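Local coordinates for ABC transporter binding protein AcbH (Actinoplanes, PDB 3OO8) that binds beta-D-galactopyranose as the extracellular solute receptor of an ABC transporter, with a class 2 solute-binding protein fold, at residues 122-127 / 134-139. The protein carries 2 engineered substitutions. Numbering follows the deposited sequence.
Sequences KSLSKG and LVPLYN
Ser-125, by helix 119-124, lies against Leu-134 and Pro-136 of strand 134-147, to which a short loop joins it. One backbone bond links the segments: Leu-134 N donates to Ser-125 O over 3.2 Å, moderately bent (N-H...O 150°). The Ser-125 side chain extends the contact. With OG beside its own backbone N and anti to the carbonyl carbon (chi1 -62°), the hydroxyl bonds back to Ala-121 O, and its oxygen also rests 3.4 Å from Pro-136 CD. Serine suits this buried place because it is small and its hydroxyl is satisfied by Ala-121 O; proline, lacking an N-H, presents ring carbons to it.

Beside this polar patch, Leu-124 sets CD1 against two apolar neighbours that lie on one side of it, 4.0 Å from Leu-134 CD2 and 4.1 Å from Pro-136 CB. Its CG sits between the backbone N and carbonyl carbon (chi1 62°), a rotamer leucine seldom adopts, and its end thereby reaches the strand. Leu-134 CD2 also lies 4.0 Å from Ser-125 OG. Trp-110 of helix 107-113 borders Ser-125 and Pro-136, and its NE1 bonds to Leu-134 O. Strand 134-147 belongs to the mixed sheet of this class 2 solute-binding fold, and the Leu-134 side chain is about 9 Å from that of galactose-binding Arg-373. The chemistry implies a buried junction in which the Ser-125 carbonyl and hydroxyl and both backbone polar atoms of Leu-134 have partners, while leucine and proline carbons fill the interface.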
# COMPACT_ATOMS: atom_id res chain seq x y z
N LYS A 122 -0.55 -10.93 9.85
CA LYS A 122 0.44 -11.96 10.06
C LYS A 122 1.14 -12.33 8.75
O LYS A 122 2.38 -12.33 8.69
CB LYS A 122 -0.20 -13.19 10.71
CG LYS A 122 -0.67 -12.88 12.13
CD LYS A 122 -1.38 -14.07 12.77
CE LYS A 122 -1.82 -13.66 14.17
NZ LYS A 122 -2.50 -14.74 14.92
N SER A 123 0.36 -12.53 7.68
CA SER A 123 0.94 -12.87 6.37
C SER A 123 1.98 -11.86 5.88
O SER A 123 3.06 -12.26 5.41
CB SER A 123 -0.14 -12.98 5.29
OG SER A 123 -0.97 -14.08 5.61
N LEU A 124 1.64 -10.58 5.91
CA LEU A 124 2.57 -9.57 5.43
C LEU A 124 3.81 -9.37 6.27
O LEU A 124 4.77 -8.72 5.84
CB LEU A 124 1.87 -8.22 5.19
CG LEU A 124 1.23 -7.53 6.41
CD1 LEU A 124 2.30 -6.74 7.20
CD2 LEU A 124 0.05 -6.61 6.01
N SER A 125 3.83 -10.02 7.45
CA SER A 125 4.95 -9.90 8.37
C SER A 125 5.93 -11.07 8.27
O SER A 125 6.93 -11.07 8.94
CB SER A 125 4.43 -9.75 9.81
OG SER A 125 3.66 -8.54 9.92
N LYS A 126 5.62 -12.04 7.41
CA LYS A 126 6.46 -13.27 7.32
C LYS A 126 7.37 -13.32 6.10
O LYS A 126 7.14 -12.64 5.08
CB LYS A 126 5.55 -14.49 7.25
CG LYS A 126 4.79 -14.75 8.54
CD LYS A 126 3.85 -15.93 8.35
CE LYS A 126 3.10 -16.21 9.61
NZ LYS A 126 2.20 -17.42 9.49
N GLY A 127 8.43 -14.11 6.23
CA GLY A 127 9.34 -14.38 5.12
C GLY A 127 8.88 -15.65 4.40
O GLY A 127 7.90 -16.28 4.78
N LEU A 134 8.84 -9.03 10.54
CA LEU A 134 8.38 -7.65 10.65
C LEU A 134 7.37 -7.49 11.78
O LEU A 134 6.54 -8.39 12.00
CB LEU A 134 7.67 -7.26 9.34
CG LEU A 134 7.23 -5.78 9.16
CD1 LEU A 134 8.36 -4.95 8.55
CD2 LEU A 134 5.94 -5.64 8.34
N VAL A 135 7.39 -6.32 12.44
CA VAL A 135 6.23 -5.92 13.26
C VAL A 135 5.59 -4.73 12.55
O VAL A 135 6.26 -3.71 12.41
CB VAL A 135 6.59 -5.43 14.65
CG1 VAL A 135 5.29 -4.94 15.33
CG2 VAL A 135 7.18 -6.57 15.47
N PRO A 136 4.35 -4.89 12.09
CA PRO A 136 3.77 -3.75 11.34
C PRO A 136 3.19 -2.71 12.27
O PRO A 136 2.88 -3.01 13.43
CB PRO A 136 2.64 -4.43 10.55
CG PRO A 136 2.18 -5.52 11.40
CD PRO A 136 3.41 -6.03 12.13
N LEU A 137 3.01 -1.49 11.76
CA LEU A 137 2.48 -0.38 12.57
C LEU A 137 1.21 0.21 11.97
O LEU A 137 0.22 0.35 12.69
CB LEU A 137 3.55 0.73 12.76
CG LEU A 137 3.17 1.71 13.88
CD1 LEU A 137 3.16 1.04 15.26
CD2 LEU A 137 4.17 2.89 13.83
N TYR A 138 1.22 0.56 10.68
CA TYR A 138 0.06 1.21 10.06
C TYR A 138 0.07 0.97 8.55
O TYR A 138 1.09 0.60 7.97
CB TYR A 138 0.04 2.75 10.31
CG TYR A 138 1.33 3.40 9.86
CD1 TYR A 138 1.56 3.65 8.49
CD2 TYR A 138 2.37 3.64 10.77
CE1 TYR A 138 2.80 4.17 8.04
CE2 TYR A 138 3.61 4.12 10.33
CZ TYR A 138 3.81 4.38 8.99
OH TYR A 138 5.03 4.85 8.59
N ASN A 139 -1.09 1.19 7.95
CA ASN A 139 -1.24 1.17 6.48
C ASN A 139 -2.30 2.18 6.03
O ASN A 139 -2.87 2.89 6.87
CB ASN A 139 -1.41 -0.26 5.92
CG ASN A 139 -2.55 -1.03 6.55
OD1 ASN A 139 -3.51 -0.46 7.10
ND2 ASN A 139 -2.46 -2.37 6.46